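Local atomic coordinates of sugar-phosphate aldolase (Thermotoga maritima, PDB entry 1PVT), a protein that belongs to the class II aldolase and adducin family, whose AraD-like fold packs helices against a central, mostly antiparallel beta-sheet. Residues Ile7-Lys12 with Asp202-Tyr207; Gly21-Asn26 with Ser67-Val72; Ala27-Val32 with Leu61-Gly66; Glu57-Ile62 with Leu81-Pro86; Glu74-Ile79 with Ile92-Gly97. All coordinates share one frame; numbering follows the deposited sequence.

Interaction 1 (Ile7-Lys12 with Asp202-Tyr207); sequences IREIQK and DVAEAY
Glu-9 meets Asp-202, Val-203 and Ala-204 through a side chain that stays extended beyond CG: a near-anti chi2 (-156°) carries CD away from helix 2-19 and toward the start of helix 203-224. On the other side, Asp-202 sets CG between its backbone N and carbonyl carbon, with its carboxylate turned back over the first helical turn. The motif is an N-capped helix start, held against a neighbouring helix that runs almost parallel to it, the short axes inclined by 18° and 9.6 Å apart at closest approach. Ala-204 N donates to Glu-9 OE2 over 3.2 Å in a nearly straight bond (165°), and the N-H comes in nearly along the C-O axis of that oxygen. The same OE2 rests on Val-203 CG1 at 3.1 Å, while Glu-9 CG lies 3.8 Å from CG1 as the two side chains slide past each other in opposite directions. On the sheet side of this polar bridge Ile-10 adds its backbone, with N 4.1 Å from Val-203 CG1; its side chain turns to Ile-30 and Val-32 in the sheet, and Val-203 also rests on Ile-30. Two acidic groups come close, Glu-9 OE2 standing 3.3 Å from Asp-202 OD2 with the side chains crossing at about a right angle. The repulsion is probably eased by the positive end of the helix, whose backbone N-H groups face both carboxylates. Asp-202 uses its other oxygen for the cap: OD1 accepts from Glu-205 N at 3.0 Å, the donor standing above the carboxylate plane.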
# COMPACT_ATOMS: atom_id res chain seq x y z
N ILE A 7 7.91 -3.41 13.06
CA ILE A 7 6.65 -2.94 13.64
C ILE A 7 6.72 -1.46 13.93
O ILE A 7 5.82 -0.70 13.58
CB ILE A 7 6.35 -3.63 14.96
CG1 ILE A 7 6.33 -5.14 14.77
CG2 ILE A 7 5.04 -3.12 15.51
CD1 ILE A 7 5.54 -5.59 13.59
N ARG A 8 7.79 -1.06 14.60
CA ARG A 8 8.01 0.34 14.93
C ARG A 8 8.08 1.13 13.64
O ARG A 8 7.56 2.24 13.56
CB ARG A 8 9.31 0.49 15.74
CG ARG A 8 9.15 0.12 17.21
CD ARG A 8 10.42 -0.48 17.81
NE ARG A 8 10.22 -0.93 19.19
CZ ARG A 8 10.92 -1.90 19.78
NH1 ARG A 8 11.88 -2.54 19.11
NH2 ARG A 8 10.68 -2.23 21.05
N GLU A 9 8.69 0.55 12.62
CA GLU A 9 8.84 1.21 11.32
C GLU A 9 7.49 1.41 10.68
O GLU A 9 7.25 2.39 9.97
CB GLU A 9 9.72 0.38 10.39
CG GLU A 9 10.60 1.23 9.50
CD GLU A 9 11.02 0.51 8.23
OE1 GLU A 9 11.53 -0.64 8.34
OE2 GLU A 9 10.83 1.10 7.13
N ILE A 10 6.60 0.47 10.94
CA ILE A 10 5.25 0.56 10.42
C ILE A 10 4.47 1.58 11.22
O ILE A 10 3.78 2.43 10.65
CB ILE A 10 4.54 -0.80 10.51
CG1 ILE A 10 5.08 -1.72 9.42
CG2 ILE A 10 3.00 -0.60 10.45
CD1 ILE A 10 4.35 -3.06 9.31
N GLN A 11 4.56 1.50 12.54
CA GLN A 11 3.85 2.42 13.41
C GLN A 11 4.25 3.86 13.14
O GLN A 11 3.39 4.75 13.09
CB GLN A 11 4.13 2.08 14.86
CG GLN A 11 3.44 0.82 15.29
CD GLN A 11 3.58 0.57 16.78
OE1 GLN A 11 4.69 0.31 17.27
NE2 GLN A 11 2.47 0.65 17.51
N LYS A 12 5.54 4.09 12.94
CA LYS A 12 6.03 5.43 12.64
C LYS A 12 5.35 5.96 11.37
O LYS A 12 4.91 7.10 11.33
CB LYS A 12 7.55 5.41 12.48
CG LYS A 12 8.15 6.75 12.09
CD LYS A 12 9.68 6.73 12.16
CE LYS A 12 10.29 8.03 11.59
NZ LYS A 12 9.83 9.26 12.32
N ASP A 202 11.32 -0.80 1.83
CA ASP A 202 10.77 -0.87 3.19
C ASP A 202 9.61 0.11 3.32
O ASP A 202 9.47 1.03 2.50
CB ASP A 202 11.85 -0.56 4.24
CG ASP A 202 12.46 0.82 4.07
OD1 ASP A 202 12.09 1.54 3.12
OD2 ASP A 202 13.32 1.19 4.91
N VAL A 203 8.78 -0.08 4.35
CA VAL A 203 7.61 0.78 4.52
C VAL A 203 7.94 2.25 4.39
O VAL A 203 7.25 2.98 3.68
CB VAL A 203 6.91 0.53 5.86
CG1 VAL A 203 7.69 1.15 7.00
CG2 VAL A 203 5.51 1.08 5.80
N ALA A 204 9.01 2.69 5.05
CA ALA A 204 9.43 4.09 4.99
C ALA A 204 9.59 4.59 3.56
O ALA A 204 9.28 5.74 3.26
CB ALA A 204 10.73 4.29 5.76
N GLU A 205 10.09 3.73 2.67
CA GLU A 205 10.28 4.11 1.28
C GLU A 205 8.93 4.20 0.57
O GLU A 205 8.72 5.08 -0.27
CB GLU A 205 11.20 3.11 0.56
CG GLU A 205 11.34 3.37 -0.94
CD GLU A 205 12.31 2.42 -1.63
OE1 GLU A 205 13.54 2.63 -1.51
OE2 GLU A 205 11.84 1.46 -2.29
N ALA A 206 8.02 3.27 0.89
CA ALA A 206 6.69 3.29 0.29
C ALA A 206 6.06 4.62 0.69
O ALA A 206 5.57 5.36 -0.16
CB ALA A 206 5.87 2.13 0.80
N TYR A 207 6.08 4.93 1.99
CA TYR A 207 5.51 6.18 2.48
C TYR A 207 6.09 7.38 1.75
O TYR A 207 5.38 8.33 1.41
CB TYR A 207 5.79 6.36 3.97
CG TYR A 207 5.26 7.67 4.50
CD1 TYR A 207 3.90 7.88 4.68
CD2 TYR A 207 6.12 8.73 4.77
CE1 TYR A 207 3.42 9.10 5.11
CE2 TYR A 207 5.63 9.95 5.20
CZ TYR A 207 4.28 10.12 5.36
OH TYR A 207 3.79 11.33 5.76

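Interaction 2 (Gly21-Asn26 with Ser67-Val72); sequences GLSEAN and SRMREV
Asn-26 and Ser-23 of the loop between helix 2-19 and strand 28-34 rest on the short helix 69-72 and on the residues leading into it, with Arg-68 at the N-cap position. The first shell is mostly van der Waals contact. Asn-26 CB lies 3.4 Å from Ser-67 O and 3.5 Å from Arg-68 CG, packed against the aliphatic root of the arginine. Deeper in, Ser-23 OG touches selenomethionine Met-69 at CG, 3.6 Å away, but its hydrogen bond goes to Ala-27 O. Beside these contacts a water spans the segments: it accepts from Arg-70 N at 3.0 Å and gives a weak bond of 3.4 Å to Ala-25 O. No direct hydrogen bond joins the two segments; the water gives a polar link, weak on the Ala-25 side.

The second shell holds Arg-68 and the helix. Arg-68 bends at chi3 (-79°), which puts NE in place for a salt bridge of 3.2 Å to Glu-71 OE1. That oxygen lies in the guanidinium plane, yet it is met from well above the plane of its own carboxylate. Arg-70 NH2 sits over one face of the Arg-68 guanidinium, toward its rim. Farther out, Met-69 packs on Ile-30 of strand 28-34, Ser-67 OG bonds to Ala-64 O, and Val-72 O accepts from Gln-11 NE2, tying the little helix to the sheet and to helix 2-19. Its own turn is closed by Val-72 N, which donates to Arg-68 O over 2.9 Å.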
# COMPACT_ATOMS: atom_id res chain seq x y z
N GLY A 21 -2.50 14.02 7.39
CA GLY A 21 -3.81 13.86 6.78
C GLY A 21 -3.86 12.95 5.57
O GLY A 21 -4.91 12.80 4.94
N LEU A 22 -2.74 12.33 5.25
CA LEU A 22 -2.70 11.42 4.12
C LEU A 22 -3.70 10.26 4.28
O LEU A 22 -4.19 9.71 3.30
CB LEU A 22 -1.28 10.89 3.97
CG LEU A 22 -0.32 12.00 3.53
CD1 LEU A 22 1.15 11.58 3.65
CD2 LEU A 22 -0.67 12.35 2.11
N SER A 23 -4.04 9.92 5.52
CA SER A 23 -4.99 8.84 5.75
C SER A 23 -6.04 9.25 6.79
O SER A 23 -5.72 9.85 7.82
CB SER A 23 -4.25 7.59 6.21
OG SER A 23 -5.09 6.47 6.09
N GLU A 24 -7.31 8.94 6.52
CA GLU A 24 -8.40 9.29 7.43
C GLU A 24 -9.34 8.14 7.77
O GLU A 24 -9.50 7.21 6.98
CB GLU A 24 -9.23 10.43 6.85
CG GLU A 24 -8.64 11.81 7.09
CD GLU A 24 -9.56 12.92 6.61
OE1 GLU A 24 -9.33 14.10 6.97
OE2 GLU A 24 -10.52 12.61 5.87
N ALA A 25 -9.97 8.22 8.93
CA ALA A 25 -10.87 7.18 9.34
C ALA A 25 -10.04 5.91 9.38
O ALA A 25 -8.94 5.90 9.93
CB ALA A 25 -12.00 7.04 8.34
N ASN A 26 -10.54 4.84 8.77
CA ASN A 26 -9.83 3.57 8.74
C ASN A 26 -9.45 3.25 7.31
O ASN A 26 -9.09 2.12 7.00
CB ASN A 26 -10.72 2.47 9.27
CG ASN A 26 -12.15 2.66 8.83
OD1 ASN A 26 -12.42 2.95 7.67
ND2 ASN A 26 -13.08 2.50 9.77
N SER A 67 -8.65 -1.00 11.46
CA SER A 67 -7.50 -0.25 11.93
C SER A 67 -7.41 1.13 11.30
O SER A 67 -7.61 1.31 10.09
CB SER A 67 -6.20 -1.03 11.68
OG SER A 67 -5.81 -0.97 10.32
N ARG A 68 -7.09 2.10 12.16
CA ARG A 68 -6.95 3.49 11.79
C ARG A 68 -5.53 3.90 12.12
O ARG A 68 -5.05 3.68 13.23
CB ARG A 68 -7.97 4.32 12.55
CG ARG A 68 -9.37 4.05 12.09
CD ARG A 68 -10.42 4.74 12.94
NE ARG A 68 -10.66 4.04 14.19
CZ ARG A 68 -11.87 3.79 14.69
NH1 ARG A 68 -12.96 4.18 14.04
NH2 ARG A 68 -11.98 3.15 15.85
N MSE A 69 -4.87 4.51 11.15
CA MSE A 69 -3.50 4.94 11.31
C MSE A 69 -3.25 5.78 12.55
O MSE A 69 -2.19 5.68 13.17
CB MSE A 69 -3.05 5.73 10.09
CG MSE A 69 -3.23 4.98 8.78
SE MSE A 69 -2.44 3.18 8.75
CE MSE A 69 -3.98 2.16 9.37
N ARG A 70 -4.23 6.59 12.93
CA ARG A 70 -4.06 7.47 14.09
C ARG A 70 -4.07 6.65 15.34
O ARG A 70 -3.92 7.18 16.44
CB ARG A 70 -5.17 8.52 14.16
CG ARG A 70 -6.55 8.00 14.54
CD ARG A 70 -7.54 9.15 14.80
NE ARG A 70 -8.82 8.66 15.32
CZ ARG A 70 -9.84 8.26 14.56
NH1 ARG A 70 -9.72 8.29 13.24
NH2 ARG A 70 -10.96 7.81 15.13
N GLU A 71 -4.23 5.35 15.15
CA GLU A 71 -4.25 4.40 16.25
C GLU A 71 -3.17 3.33 16.15
O GLU A 71 -2.52 3.01 17.15
CB GLU A 71 -5.63 3.73 16.33
CG GLU A 71 -6.78 4.72 16.41
CD GLU A 71 -8.07 4.10 16.94
OE1 GLU A 71 -8.52 3.06 16.39
OE2 GLU A 71 -8.63 4.67 17.91
N VAL A 72 -2.94 2.77 14.96
CA VAL A 72 -1.93 1.74 14.85
C VAL A 72 -0.54 2.27 15.16
O VAL A 72 0.38 1.50 15.42
CB VAL A 72 -1.94 1.06 13.47
CG1 VAL A 72 -3.18 1.46 12.70
CG2 VAL A 72 -0.66 1.37 12.72
O HOH W 1 -6.28 7.68 10.96

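Interaction 3 (Ala27-Val32 with Leu61-Gly66); sequences AGNISV and LITATG
Thr-63 faces Asn-29 and Ile-30 at the end of an antiparallel strand pair, 28-34 with 58-63, in the middle of the central sheet; the short strand axes run at 177°. From CB, which lies 3.8 Å from Asn-29 OD1, the side chain forks. Chi1 of 42° sets OG1 between the backbone N and the carbonyl carbon, where it works in both directions: it donates to Asn-29 OD1 at 2.9 Å and accepts from Ile-30 N at 3.1 Å. The hydroxyl lies in the plane of the Asn-29 amide but well to the side of its C=O, the angle at OD1 being 98°. The other branch, CG2, lies beside the backbone of Ile-30, 3.7 Å from its N. Since Ile-30 O also accepts from Thr-63 N (3.1 Å), both polar backbone atoms of Ile-30 are bound by the one threonine, and the hydroxyl takes a backbone N-H where the second strand leaves the regular pairing.

Beyond this, Ser-31 and Ile-62 form a non-hydrogen-bonded pair and Val-32 and Leu-61 a hydrogen-bonded one. Val-32 and Leu-61 put their side chains on the face covered by helix 2-19. On the other face Ser-31 CB meets Ile-62 CG1 at 3.9 Å, while Ser-31 OG bonds to His-106 and His-110 of helix 103-115. The hydrogen-bonded pair closes with two short backbone bonds, Val-32 N to Leu-61 O at 2.7 Å and Leu-61 N to Val-32 O at 2.8 Å.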
# COMPACT_ATOMS: atom_id res chain seq x y z
N ALA A 27 -9.55 4.26 6.46
CA ALA A 27 -9.24 4.11 5.04
C ALA A 27 -7.75 4.13 4.78
O ALA A 27 -7.18 5.17 4.42
CB ALA A 27 -9.91 5.22 4.25
N GLY A 28 -7.11 2.99 4.96
CA GLY A 28 -5.68 2.92 4.73
C GLY A 28 -5.05 1.75 5.48
O GLY A 28 -5.33 1.53 6.67
N ASN A 29 -4.20 1.00 4.78
CA ASN A 29 -3.54 -0.14 5.39
C ASN A 29 -2.12 -0.20 4.94
O ASN A 29 -1.75 0.43 3.94
CB ASN A 29 -4.24 -1.42 4.97
CG ASN A 29 -5.68 -1.44 5.40
OD1 ASN A 29 -5.99 -1.62 6.59
ND2 ASN A 29 -6.58 -1.24 4.44
N ILE A 30 -1.33 -0.97 5.67
CA ILE A 30 0.08 -1.13 5.37
C ILE A 30 0.38 -2.61 5.44
O ILE A 30 -0.29 -3.34 6.16
CB ILE A 30 0.95 -0.42 6.42
CG1 ILE A 30 0.56 1.07 6.49
CG2 ILE A 30 2.43 -0.62 6.10
CD1 ILE A 30 1.18 1.83 7.64
N SER A 31 1.37 -3.06 4.68
CA SER A 31 1.75 -4.48 4.70
C SER A 31 3.23 -4.65 4.36
O SER A 31 3.74 -4.09 3.37
CB SER A 31 0.90 -5.30 3.72
OG SER A 31 1.20 -4.97 2.36
N VAL A 32 3.93 -5.40 5.21
CA VAL A 32 5.34 -5.64 5.00
C VAL A 32 5.59 -7.14 4.98
O VAL A 32 5.05 -7.89 5.81
CB VAL A 32 6.21 -4.99 6.12
CG1 VAL A 32 7.70 -5.04 5.74
CG2 VAL A 32 5.76 -3.56 6.35
N LEU A 61 3.36 -8.80 7.79
CA LEU A 61 2.76 -7.92 8.77
C LEU A 61 1.79 -7.05 8.01
O LEU A 61 2.15 -6.44 7.00
CB LEU A 61 3.84 -7.05 9.42
CG LEU A 61 4.71 -7.67 10.52
CD1 LEU A 61 6.01 -6.88 10.68
CD2 LEU A 61 3.91 -7.72 11.82
N ILE A 62 0.55 -6.99 8.47
CA ILE A 62 -0.44 -6.17 7.80
C ILE A 62 -1.39 -5.61 8.83
O ILE A 62 -1.69 -6.25 9.84
CB ILE A 62 -1.23 -6.99 6.75
CG1 ILE A 62 -2.15 -6.07 5.95
CG2 ILE A 62 -2.07 -8.04 7.45
CD1 ILE A 62 -2.86 -6.76 4.80
N THR A 63 -1.85 -4.39 8.59
CA THR A 63 -2.76 -3.75 9.51
C THR A 63 -3.99 -4.64 9.60
O THR A 63 -4.35 -5.32 8.64
CB THR A 63 -3.14 -2.32 9.01
OG1 THR A 63 -3.38 -2.33 7.60
CG2 THR A 63 -2.02 -1.35 9.30
N ALA A 64 -4.61 -4.65 10.77
CA ALA A 64 -5.81 -5.45 11.02
C ALA A 64 -7.04 -4.75 10.49
O ALA A 64 -6.97 -3.64 9.99
CB ALA A 64 -5.98 -5.71 12.51
N THR A 65 -8.18 -5.41 10.61
CA THR A 65 -9.42 -4.85 10.11
C THR A 65 -9.97 -3.79 11.05
O THR A 65 -9.94 -3.95 12.27
CB THR A 65 -10.46 -5.98 9.88
OG1 THR A 65 -11.71 -5.42 9.49
CG2 THR A 65 -10.61 -6.81 11.15
N GLY A 66 -10.43 -2.69 10.46
CA GLY A 66 -10.98 -1.57 11.23
C GLY A 66 -9.90 -0.66 11.78
O GLY A 66 -10.19 0.32 12.48

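Interaction 4 (Glu57-Ile62 with Leu81-Pro86)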
# COMPACT_ATOMS: atom_id res chain seq x y z
N GLU A 57 5.24 -19.75 0.42
CA GLU A 57 5.04 -19.55 1.85
C GLU A 57 5.70 -18.23 2.23
O GLU A 57 6.73 -17.87 1.65
CB GLU A 57 5.69 -20.68 2.63
CG GLU A 57 5.86 -20.39 4.10
CD GLU A 57 6.98 -21.21 4.72
OE1 GLU A 57 8.10 -21.20 4.16
OE2 GLU A 57 6.74 -21.86 5.76
N MSE A 58 5.12 -17.51 3.19
CA MSE A 58 5.69 -16.24 3.65
C MSE A 58 5.11 -15.78 4.98
O MSE A 58 4.14 -16.32 5.48
CB MSE A 58 5.45 -15.13 2.62
CG MSE A 58 3.97 -14.78 2.43
SE MSE A 58 3.61 -13.08 1.54
CE MSE A 58 3.54 -13.65 -0.31
N TYR A 59 5.75 -14.76 5.54
CA TYR A 59 5.31 -14.15 6.79
C TYR A 59 5.12 -12.68 6.47
O TYR A 59 6.04 -12.01 6.00
CB TYR A 59 6.39 -14.25 7.87
CG TYR A 59 6.64 -15.63 8.39
CD1 TYR A 59 5.88 -16.16 9.43
CD2 TYR A 59 7.69 -16.39 7.88
CE1 TYR A 59 6.18 -17.42 9.96
CE2 TYR A 59 7.98 -17.64 8.40
CZ TYR A 59 7.24 -18.15 9.43
OH TYR A 59 7.59 -19.38 9.95
N LEU A 60 3.93 -12.16 6.72
CA LEU A 60 3.72 -10.75 6.45
C LEU A 60 2.94 -10.04 7.55
O LEU A 60 2.02 -10.60 8.17
CB LEU A 60 3.04 -10.54 5.09
CG LEU A 60 1.51 -10.40 5.06
CD1 LEU A 60 1.07 -9.62 3.82
CD2 LEU A 60 0.88 -11.78 5.10
N LEU A 61 3.36 -8.80 7.79
CA LEU A 61 2.76 -7.92 8.77
C LEU A 61 1.79 -7.05 8.01
O LEU A 61 2.15 -6.44 7.00
CB LEU A 61 3.84 -7.05 9.42
CG LEU A 61 4.71 -7.67 10.52
CD1 LEU A 61 6.01 -6.88 10.68
CD2 LEU A 61 3.91 -7.72 11.82
N ILE A 62 0.55 -6.99 8.47
CA ILE A 62 -0.44 -6.17 7.80
C ILE A 62 -1.39 -5.61 8.83
O ILE A 62 -1.69 -6.25 9.84
CB ILE A 62 -1.23 -6.99 6.75
CG1 ILE A 62 -2.15 -6.07 5.95
CG2 ILE A 62 -2.07 -8.04 7.45
CD1 ILE A 62 -2.86 -6.76 4.80
N LEU A 81 0.76 -10.10 12.41
CA LEU A 81 1.91 -10.84 11.91
C LEU A 81 1.27 -12.13 11.45
O LEU A 81 0.56 -12.79 12.22
CB LEU A 81 2.92 -11.17 13.01
CG LEU A 81 3.90 -12.23 12.52
CD1 LEU A 81 4.67 -11.74 11.31
CD2 LEU A 81 4.85 -12.59 13.63
N LEU A 82 1.49 -12.49 10.21
CA LEU A 82 0.87 -13.69 9.70
C LEU A 82 1.81 -14.61 8.98
O LEU A 82 2.82 -14.18 8.42
CB LEU A 82 -0.24 -13.30 8.73
CG LEU A 82 -1.23 -12.27 9.24
CD1 LEU A 82 -2.12 -11.86 8.09
CD2 LEU A 82 -2.05 -12.84 10.41
N HIS A 83 1.48 -15.89 9.01
CA HIS A 83 2.27 -16.87 8.30
C HIS A 83 1.34 -17.34 7.18
O HIS A 83 0.25 -17.88 7.44
CB HIS A 83 2.66 -18.03 9.21
CG HIS A 83 3.60 -19.01 8.57
ND1 HIS A 83 4.70 -18.62 7.84
CD2 HIS A 83 3.60 -20.37 8.55
CE1 HIS A 83 5.34 -19.69 7.39
NE2 HIS A 83 4.69 -20.76 7.80
N VAL A 84 1.76 -17.08 5.95
CA VAL A 84 0.98 -17.44 4.78
C VAL A 84 1.39 -18.80 4.22
O VAL A 84 2.47 -18.97 3.64
CB VAL A 84 1.10 -16.35 3.69
CG1 VAL A 84 0.32 -16.75 2.45
CG2 VAL A 84 0.56 -15.03 4.22
N LEU A 85 0.50 -19.76 4.44
CA LEU A 85 0.70 -21.13 4.00
C LEU A 85 -0.28 -21.47 2.92
O LEU A 85 -1.49 -21.22 3.06
CB LEU A 85 0.52 -22.11 5.15
CG LEU A 85 1.65 -22.05 6.17
CD1 LEU A 85 1.29 -22.91 7.35
CD2 LEU A 85 2.96 -22.49 5.51
N PRO A 86 0.22 -22.04 1.82
CA PRO A 86 -0.66 -22.41 0.71
C PRO A 86 -1.88 -23.11 1.28
O PRO A 86 -1.94 -23.42 2.48
CB PRO A 86 0.22 -23.35 -0.11
CG PRO A 86 1.60 -22.79 0.10
CD PRO A 86 1.61 -22.48 1.58
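Tyr-59 and His-83 lay their rings over each other as an offset stack, centroids 3.9 Å apart and planes at 27°. His-83 CE1 lies over one face of the tyrosine, toward the rim, and Tyr-59 OH lies likewise over one face of the imidazole. At the imidazole edge, in its plane, stands Glu-57 OE2, 3.1 Å from His-83 NE2. The outer ends have further partners: Tyr-59 OH bonds to Tyr-41 OH, and Glu-57 OE1 forms a salt bridge with Arg-37. The rings sit on a non-hydrogen-bonded pair of antiparallel strands 58-63 and 79-84, flanked by the hydrogen-bonded pairs Met-58 with Val-84 and Leu-60 with Leu-82.

The opposite face is apolar and lies against helix 103-115. Selenomethionine Met-58 and Val-84 lie side by side, CG to CB 3.5 Å, and Leu-60 CD2 meets Val-84 CG2 at 3.4 Å. Next along, Ile-62 CG2 touches Leu-82 CD1 at 3.9 Å. The ring-bearing face is mixed: apolar by helix 2-19, where Leu-61 CD2 reaches Leu-81 CB at 3.8 Å, and aromatic and charged farther along, where Glu-57, its charge partly balanced by Arg-37, may polarise the imidazole.

Interaction 5 (Glu74-Ile79 with Ile92-Gly97); sequences EDDSKI and ILHGNG
His-94 lays its ring against the turn made by Asp-76 to Ile-79, and here the contact is closest. Chi1 of -178° puts CG anti to the backbone N; the ring comes to the turn with NE2 leading, 3.0 Å from Asp-76 O and giving a weak hydrogen bond of 3.4 Å to Asp-76 OD2. The two side chains cross at about a right angle. Ile-79 O stands over one face of the imidazole, 3.6 Å from CD2, and also 3.7 Å from Gly-95 CA, where the backbones come together.

The other side, toward solvent, is looser. Asn-96 N gives a weak, strongly bent bond (121°) to Ser-77 O, and the exposed side chain of Asn-96 merely comes near Ser-77 CB. Ser-77 is instead held from within its own turn: Asp-75 OD1 accepts from Ser-77 N at 3.2 Å and Asp-75 OD2 from Ser-77 OG at 2.6 Å. Inward, Ile-79 packs on Ile-7 and Ile-10 of helix 2-19. The arrangement joins an Asx turn, running into a 3-10 segment before strand 79-84, to a classic beta bulge in which Leu-93 and His-94 both face Leu-81.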
# COMPACT_ATOMS: atom_id res chain seq x y z
N GLU A 74 0.05 3.94 17.66
CA GLU A 74 0.10 3.89 19.11
C GLU A 74 -0.05 2.48 19.68
O GLU A 74 0.64 2.10 20.62
CB GLU A 74 -1.01 4.76 19.70
CG GLU A 74 -0.62 6.16 20.02
CD GLU A 74 -1.58 6.77 20.99
OE1 GLU A 74 -2.78 6.85 20.66
OE2 GLU A 74 -1.13 7.15 22.09
N ASP A 75 -0.98 1.73 19.10
CA ASP A 75 -1.29 0.38 19.55
C ASP A 75 -0.84 -0.66 18.52
O ASP A 75 -1.48 -0.84 17.49
CB ASP A 75 -2.81 0.31 19.79
CG ASP A 75 -3.27 -1.05 20.27
OD1 ASP A 75 -2.47 -1.78 20.90
OD2 ASP A 75 -4.45 -1.38 20.03
N ASP A 76 0.26 -1.36 18.82
CA ASP A 76 0.79 -2.36 17.90
C ASP A 76 -0.07 -3.63 17.88
O ASP A 76 0.25 -4.59 17.19
CB ASP A 76 2.22 -2.71 18.28
CG ASP A 76 2.30 -3.62 19.47
OD1 ASP A 76 1.50 -3.44 20.42
OD2 ASP A 76 3.16 -4.52 19.47
N SER A 77 -1.15 -3.63 18.65
CA SER A 77 -2.04 -4.77 18.68
C SER A 77 -2.89 -4.65 17.43
O SER A 77 -3.61 -5.57 17.07
CB SER A 77 -2.96 -4.73 19.87
OG SER A 77 -4.07 -3.92 19.56
N LYS A 78 -2.82 -3.49 16.78
CA LYS A 78 -3.57 -3.23 15.56
C LYS A 78 -2.78 -3.68 14.34
O LYS A 78 -3.17 -3.39 13.21
CB LYS A 78 -3.87 -1.73 15.42
CG LYS A 78 -4.57 -1.09 16.60
CD LYS A 78 -6.07 -1.37 16.62
CE LYS A 78 -6.77 -0.55 17.71
NZ LYS A 78 -8.27 -0.62 17.62
N ILE A 79 -1.67 -4.37 14.56
CA ILE A 79 -0.85 -4.86 13.45
C ILE A 79 -0.78 -6.38 13.51
O ILE A 79 -0.48 -6.94 14.56
CB ILE A 79 0.59 -4.30 13.50
CG1 ILE A 79 0.56 -2.77 13.30
CG2 ILE A 79 1.46 -4.99 12.44
CD1 ILE A 79 1.92 -2.11 13.33
N ILE A 92 -2.46 -16.67 12.57
CA ILE A 92 -2.14 -15.40 13.19
C ILE A 92 -1.17 -15.56 14.36
O ILE A 92 -1.46 -16.26 15.33
CB ILE A 92 -3.40 -14.73 13.72
CG1 ILE A 92 -4.34 -14.44 12.55
CG2 ILE A 92 -3.03 -13.47 14.47
CD1 ILE A 92 -5.67 -13.82 12.96
N LEU A 93 -0.01 -14.92 14.24
CA LEU A 93 1.03 -14.95 15.27
C LEU A 93 0.84 -13.76 16.22
O LEU A 93 0.89 -13.93 17.44
CB LEU A 93 2.43 -14.87 14.63
CG LEU A 93 3.08 -16.15 14.09
CD1 LEU A 93 2.16 -16.84 13.09
CD2 LEU A 93 4.42 -15.81 13.43
N HIS A 94 0.65 -12.57 15.65
CA HIS A 94 0.41 -11.36 16.44
C HIS A 94 -0.84 -10.65 15.90
O HIS A 94 -1.18 -10.78 14.71
CB HIS A 94 1.63 -10.42 16.41
CG HIS A 94 1.46 -9.17 17.23
ND1 HIS A 94 0.72 -9.14 18.40
CD2 HIS A 94 1.94 -7.92 17.06
CE1 HIS A 94 0.75 -7.92 18.91
NE2 HIS A 94 1.48 -7.16 18.12
N GLY A 95 -1.53 -9.93 16.78
CA GLY A 95 -2.73 -9.21 16.39
C GLY A 95 -3.89 -9.46 17.33
O GLY A 95 -3.85 -10.38 18.14
N ASN A 96 -4.93 -8.64 17.22
CA ASN A 96 -6.10 -8.80 18.06
C ASN A 96 -7.32 -9.16 17.25
O ASN A 96 -8.32 -9.64 17.79
CB ASN A 96 -6.35 -7.52 18.85
CG ASN A 96 -5.69 -7.54 20.20
OD1 ASN A 96 -4.64 -8.17 20.38
ND2 ASN A 96 -6.28 -6.86 21.16
N GLY A 97 -7.25 -8.92 15.94
CA GLY A 97 -8.36 -9.25 15.07
C GLY A 97 -7.88 -9.92 13.79
O GLY A 97 -6.77 -10.44 13.73

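In the fold
Interactions 3 and 4 share Leu-61 and Ile-62 of strand 58-63, the middle of three adjacent strands (28-34, 58-63, 79-84) in the sheet, with centres about 13 Å apart. Interaction 5 sits at the start of strand 79-84, where the loop after helix 69-72 enters it, and joins interaction 4 where Leu-81 pairs with Leu-93 and His-94. Interaction 2 gathers loops at the sheet end; its centre and that of interaction 5 each lie about 10 Å from the centre of interaction 3. Interaction 1 joins the first and last helices and encloses the other four in sequence; Ile-7, Ile-10 and Val-203 pack on Leu-61, Val-32 and Ile-30. Early and late parts of the chain thus close over one sheet face.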